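Rod shape determining protein RodA (Thermus thermophilus, PDB 6BAR) probably polymerises lipid-linked disaccharide-peptide units into the glycan strands of peptidoglycan during cell wall elongation, as an integral membrane glycosyltransferase of the SEDS family. Local coordinates at residues P6-V19 / L343-R356. Numbering follows the deposited sequence.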
loop_
_atom_site.group_PDB
_atom_site.type_symbol
_atom_site.label_atom_id
_atom_site.label_comp_id
_atom_site.label_asym_id
_atom_site.label_seq_id
_atom_site.Cartn_x
_atom_site.Cartn_y
_atom_site.Cartn_z
ATOM N N PRO A 6 22.569 -1.030 -8.872
ATOM C CA PRO A 6 22.467 -1.646 -7.542
ATOM C C PRO A 6 23.807 -1.671 -6.803
ATOM O O PRO A 6 23.834 -1.817 -5.577
ATOM C CB PRO A 6 21.983 -3.068 -7.848
ATOM C CG PRO A 6 22.419 -3.324 -9.257
ATOM C CD PRO A 6 22.329 -2.000 -9.956
ATOM N N ASN A 7 24.901 -1.513 -7.555
ATOM C CA ASN A 7 26.247 -1.586 -6.995
ATOM C C ASN A 7 26.659 -0.324 -6.243
ATOM O O ASN A 7 27.609 -0.377 -5.453
ATOM C CB ASN A 7 27.270 -1.855 -8.106
ATOM C CG ASN A 7 27.179 -3.264 -8.672
ATOM O OD1 ASN A 7 27.793 -4.194 -8.149
ATOM N ND2 ASN A 7 26.431 -3.422 -9.759
ATOM N N TRP A 8 25.976 0.804 -6.460
ATOM C CA TRP A 8 26.464 2.096 -5.979
ATOM C C TRP A 8 25.812 2.576 -4.687
ATOM O O TRP A 8 26.471 3.268 -3.903
ATOM C CB TRP A 8 26.281 3.170 -7.060
ATOM C CG TRP A 8 26.694 4.544 -6.605
ATOM C CD1 TRP A 8 25.870 5.564 -6.238
ATOM C CD2 TRP A 8 28.032 5.039 -6.452
ATOM N NE1 TRP A 8 26.605 6.667 -5.873
ATOM C CE2 TRP A 8 27.936 6.371 -5.996
ATOM C CE3 TRP A 8 29.301 4.489 -6.661
ATOM C CZ2 TRP A 8 29.059 7.159 -5.746
ATOM C CZ3 TRP A 8 30.416 5.275 -6.411
ATOM C CH2 TRP A 8 30.287 6.593 -5.959
ATOM N N LEU A 9 24.541 2.243 -4.448
ATOM C CA LEU A 9 23.825 2.638 -3.230
ATOM C C LEU A 9 23.728 4.168 -3.113
ATOM O O LEU A 9 24.202 4.785 -2.154
ATOM C CB LEU A 9 24.472 2.016 -1.978
ATOM C CG LEU A 9 24.467 0.487 -1.765
ATOM C CD1 LEU A 9 25.564 -0.237 -2.549
ATOM C CD2 LEU A 9 24.558 0.134 -0.281
ATOM N N ALA A 10 23.094 4.768 -4.117
ATOM C CA ALA A 10 22.684 6.176 -4.103
ATOM C C ALA A 10 21.205 6.306 -3.762
ATOM O O ALA A 10 20.425 6.897 -4.512
ATOM C CB ALA A 10 22.990 6.832 -5.441
ATOM N N TYR A 11 20.792 5.741 -2.630
ATOM C CA TYR A 11 19.399 5.797 -2.216
ATOM C C TYR A 11 19.160 7.010 -1.320
ATOM O O TYR A 11 20.091 7.705 -0.903
ATOM C CB TYR A 11 18.996 4.514 -1.481
ATOM C CG TYR A 11 19.118 3.250 -2.303
ATOM C CD1 TYR A 11 20.262 2.463 -2.228
ATOM C CD2 TYR A 11 18.089 2.835 -3.138
ATOM C CE1 TYR A 11 20.383 1.300 -2.966
ATOM C CE2 TYR A 11 18.199 1.671 -3.884
ATOM C CZ TYR A 11 19.351 0.907 -3.792
ATOM O OH TYR A 11 19.477 -0.250 -4.526
ATOM N N ASP A 12 17.889 7.266 -1.025
ATOM C CA ASP A 12 17.528 8.236 0.005
ATOM C C ASP A 12 17.421 7.468 1.312
ATOM O O ASP A 12 16.394 6.856 1.601
ATOM C CB ASP A 12 16.226 8.951 -0.327
ATOM C CG ASP A 12 15.801 9.908 0.769
ATOM O OD1 ASP A 12 16.516 10.901 1.021
ATOM O OD2 ASP A 12 14.754 9.662 1.397
ATOM N N TRP A 13 18.487 7.495 2.107
ATOM C CA TRP A 13 18.509 6.688 3.318
ATOM C C TRP A 13 17.571 7.219 4.398
ATOM O O TRP A 13 17.228 6.465 5.314
ATOM C CB TRP A 13 19.944 6.586 3.847
ATOM C CG TRP A 13 20.900 6.012 2.834
ATOM C CD1 TRP A 13 21.650 6.709 1.929
ATOM C CD2 TRP A 13 21.194 4.624 2.613
ATOM N NE1 TRP A 13 22.397 5.843 1.163
ATOM C CE2 TRP A 13 22.136 4.559 1.563
ATOM C CE3 TRP A 13 20.756 3.434 3.201
ATOM C CZ2 TRP A 13 22.647 3.347 1.090
ATOM C CZ3 TRP A 13 21.264 2.233 2.731
ATOM C CH2 TRP A 13 22.199 2.200 1.687
ATOM N N GLY A 14 17.140 8.479 4.309
ATOM C CA GLY A 14 16.156 8.980 5.256
ATOM C C GLY A 14 14.857 8.196 5.216
ATOM O O GLY A 14 14.308 7.833 6.262
ATOM N N LEU A 15 14.350 7.918 4.012
ATOM C CA LEU A 15 13.157 7.087 3.874
ATOM C C LEU A 15 13.390 5.695 4.442
ATOM O O LEU A 15 12.487 5.096 5.044
ATOM C CB LEU A 15 12.747 7.006 2.405
ATOM C CG LEU A 15 11.553 6.119 2.059
ATOM C CD1 LEU A 15 10.298 6.625 2.753
ATOM C CD2 LEU A 15 11.352 6.070 0.555
ATOM N N VAL A 16 14.599 5.164 4.256
ATOM C CA VAL A 16 14.949 3.872 4.834
ATOM C C VAL A 16 14.819 3.920 6.356
ATOM O O VAL A 16 14.230 3.021 6.975
ATOM C CB VAL A 16 16.362 3.460 4.383
ATOM C CG1 VAL A 16 16.707 2.081 4.896
ATOM C CG2 VAL A 16 16.466 3.509 2.862
ATOM N N PHE A 17 15.349 4.978 6.985
ATOM C CA PHE A 17 15.243 5.087 8.441
ATOM C C PHE A 17 13.795 5.239 8.881
ATOM O O PHE A 17 13.406 4.724 9.933
ATOM C CB PHE A 17 16.071 6.256 8.982
ATOM C CG PHE A 17 15.760 6.602 10.429
ATOM C CD1 PHE A 17 16.228 5.803 11.467
ATOM C CD2 PHE A 17 14.995 7.721 10.745
ATOM C CE1 PHE A 17 15.941 6.111 12.793
ATOM C CE2 PHE A 17 14.705 8.040 12.070
ATOM C CZ PHE A 17 15.179 7.232 13.094
ATOM N N LEU A 18 12.980 5.944 8.093
ATOM C CA LEU A 18 11.572 6.106 8.452
ATOM C C LEU A 18 10.837 4.764 8.437
ATOM O O LEU A 18 10.106 4.423 9.384
ATOM C CB LEU A 18 10.903 7.104 7.504
ATOM C CG LEU A 18 11.405 8.554 7.519
ATOM C CD1 LEU A 18 10.545 9.452 6.629
ATOM C CD2 LEU A 18 11.470 9.112 8.932
ATOM N N VAL A 19 11.011 3.992 7.359
ATOM C CA VAL A 19 10.385 2.674 7.288
ATOM C C VAL A 19 10.858 1.803 8.445
ATOM O O VAL A 19 10.051 1.149 9.118
ATOM C CB VAL A 19 10.664 2.013 5.926
ATOM C CG1 VAL A 19 10.204 0.558 5.930
ATOM C CG2 VAL A 19 9.967 2.780 4.822
ATOM N N LEU A 343 6.873 -3.738 2.154
ATOM C CA LEU A 343 8.316 -3.709 1.962
ATOM C C LEU A 343 8.685 -3.841 0.489
ATOM O O LEU A 343 9.593 -3.158 0.009
ATOM C CB LEU A 343 8.967 -4.814 2.787
ATOM C CG LEU A 343 8.902 -4.508 4.272
ATOM C CD1 LEU A 343 9.798 -5.468 5.010
ATOM C CD2 LEU A 343 9.304 -3.064 4.547
ATOM N N ALA A 344 7.994 -4.712 -0.246
ATOM C CA ALA A 344 8.294 -4.874 -1.665
ATOM C C ALA A 344 7.986 -3.602 -2.443
ATOM O O ALA A 344 8.780 -3.173 -3.290
ATOM C CB ALA A 344 7.508 -6.053 -2.236
ATOM N N GLY A 345 6.835 -2.991 -2.178
ATOM C CA GLY A 345 6.521 -1.730 -2.825
ATOM C C GLY A 345 7.511 -0.637 -2.472
ATOM O O GLY A 345 7.881 0.177 -3.321
ATOM N N LEU A 346 7.958 -0.601 -1.213
ATOM C CA LEU A 346 8.968 0.381 -0.839
ATOM C C LEU A 346 10.302 0.093 -1.517
ATOM O O LEU A 346 11.022 1.025 -1.877
ATOM C CB LEU A 346 9.113 0.433 0.683
ATOM C CG LEU A 346 7.884 1.027 1.381
ATOM C CD1 LEU A 346 7.840 0.636 2.854
ATOM C CD2 LEU A 346 7.848 2.538 1.218
ATOM N N GLY A 347 10.632 -1.180 -1.736
ATOM C CA GLY A 347 11.824 -1.502 -2.508
ATOM C C GLY A 347 11.727 -1.030 -3.947
ATOM O O GLY A 347 12.689 -0.487 -4.503
ATOM N N LEU A 348 10.565 -1.233 -4.570
ATOM C CA LEU A 348 10.340 -0.707 -5.913
ATOM C C LEU A 348 10.503 0.810 -5.944
ATOM O O LEU A 348 11.180 1.358 -6.823
ATOM C CB LEU A 348 8.950 -1.102 -6.412
ATOM C CG LEU A 348 8.818 -2.377 -7.242
ATOM C CD1 LEU A 348 9.538 -3.537 -6.583
ATOM C CD2 LEU A 348 7.351 -2.717 -7.458
ATOM N N VAL A 349 9.870 1.510 -5.000
ATOM C CA VAL A 349 9.966 2.965 -5.025
ATOM C C VAL A 349 11.417 3.401 -4.810
ATOM O O VAL A 349 11.888 4.359 -5.440
ATOM C CB VAL A 349 8.987 3.592 -4.005
ATOM C CG1 VAL A 349 9.514 3.538 -2.589
ATOM C CG2 VAL A 349 8.663 5.022 -4.377
ATOM N N LEU A 350 12.168 2.666 -3.986
ATOM C CA LEU A 350 13.558 3.020 -3.705
ATOM C C LEU A 350 14.444 2.817 -4.929
ATOM O O LEU A 350 15.354 3.619 -5.189
ATOM C CB LEU A 350 14.065 2.179 -2.534
ATOM C CG LEU A 350 14.829 2.907 -1.440
ATOM C CD1 LEU A 350 13.959 3.994 -0.851
ATOM C CD2 LEU A 350 15.265 1.923 -0.369
ATOM N N LEU A 351 14.198 1.743 -5.686
ATOM C CA LEU A 351 14.979 1.519 -6.897
ATOM C C LEU A 351 14.586 2.490 -8.002
ATOM O O LEU A 351 15.440 2.870 -8.810
ATOM C CB LEU A 351 14.849 0.069 -7.381
ATOM C CG LEU A 351 13.746 -0.375 -8.342
ATOM C CD1 LEU A 351 14.119 -0.146 -9.804
ATOM C CD2 LEU A 351 13.390 -1.842 -8.105
ATOM N N VAL A 352 13.321 2.913 -8.074
ATOM C CA VAL A 352 13.022 3.903 -9.103
ATOM C C VAL A 352 13.568 5.268 -8.709
ATOM O O VAL A 352 13.852 6.088 -9.590
ATOM C CB VAL A 352 11.521 4.004 -9.456
ATOM C CG1 VAL A 352 11.022 2.700 -10.054
ATOM C CG2 VAL A 352 10.700 4.407 -8.270
ATOM N N HIS A 353 13.754 5.531 -7.411
ATOM C CA HIS A 353 14.438 6.765 -7.029
ATOM C C HIS A 353 15.935 6.696 -7.301
ATOM O O HIS A 353 16.530 7.708 -7.687
ATOM C CB HIS A 353 14.201 7.097 -5.552
ATOM C CG HIS A 353 14.845 8.379 -5.111
ATOM N ND1 HIS A 353 15.955 8.413 -4.290
ATOM C CD2 HIS A 353 14.537 9.671 -5.379
ATOM C CE1 HIS A 353 16.300 9.670 -4.073
ATOM N NE2 HIS A 353 15.456 10.453 -4.722
ATOM N N ARG A 354 16.566 5.532 -7.111
ATOM C CA ARG A 354 18.003 5.466 -7.345
ATOM C C ARG A 354 18.369 5.522 -8.824
ATOM O O ARG A 354 19.493 5.917 -9.152
ATOM C CB ARG A 354 18.601 4.205 -6.725
ATOM C CG ARG A 354 18.470 2.970 -7.589
ATOM C CD ARG A 354 19.502 1.922 -7.212
ATOM N NE ARG A 354 19.020 0.574 -7.489
ATOM C CZ ARG A 354 19.022 0.015 -8.693
ATOM N NH1 ARG A 354 19.486 0.685 -9.741
ATOM N NH2 ARG A 354 18.559 -1.216 -8.849
ATOM N N ASP A 355 17.460 5.144 -9.724
ATOM C CA ASP A 355 17.717 5.192 -11.158
ATOM C C ASP A 355 17.103 6.427 -11.822
ATOM O O ASP A 355 16.879 6.421 -13.037
ATOM C CB ASP A 355 17.205 3.912 -11.834
ATOM C CG ASP A 355 18.114 2.700 -11.596
ATOM O OD1 ASP A 355 19.332 2.882 -11.382
ATOM O OD2 ASP A 355 17.609 1.554 -11.643
ATOM N N ARG A 356 16.853 7.496 -11.056
ATOM C CA ARG A 356 16.082 8.624 -11.581
ATOM C C ARG A 356 16.851 9.413 -12.635
ATOM O O ARG A 356 16.234 10.021 -13.519
ATOM C CB ARG A 356 15.645 9.550 -10.440
ATOM C CG ARG A 356 16.777 10.249 -9.700
ATOM C CD ARG A 356 16.275 10.945 -8.433
ATOM N NE ARG A 356 17.353 11.607 -7.699
ATOM C CZ ARG A 356 18.258 10.969 -6.960
ATOM N NH1 ARG A 356 18.224 9.648 -6.855
ATOM N NH2 ARG A 356 19.205 11.651 -6.332
#
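The hydroxyl of Y11 is held by two partners: NE of R354 gives OH a weak, bent hydrogen bond (3.1 Å, 131°), and OE1 of Q58 is its stronger partner. The contact joins the first and last helices of the SEDS membrane fold, whose short segments 13-19 and 343-354 run antiparallel (170°) with axes 11.3 Å apart. The R354 chain runs alongside the Y11 side chain in the same direction, with ring and guanidinium planes nearly perpendicular; CD of R354 comes to 3.6 Å from CZ of Y11. P6 N sits over the centre of the guanidinium face, while NH1 of R354 forms a salt bridge with D355 OD1 (2.7 Å). The side chains of L350 and Y11 run roughly perpendicular, CG of L350 against CD2 of Y11, while the carbonyl O of L350 lies at the ring edge. D12 caps the start of helix 13-30, OD2 accepting from L15 N above the carboxylate plane, and OD1 pairs with R283; its CG lies anti to the backbone N (chi1 177°), which carries the carboxylate away from helix 336-354. Beyond the cap the interface is apolar. L350 reaches L15 and V16 with its two methyls, and V19 meets L346 tip to tip, CG2 to CD1 at 3.6 Å.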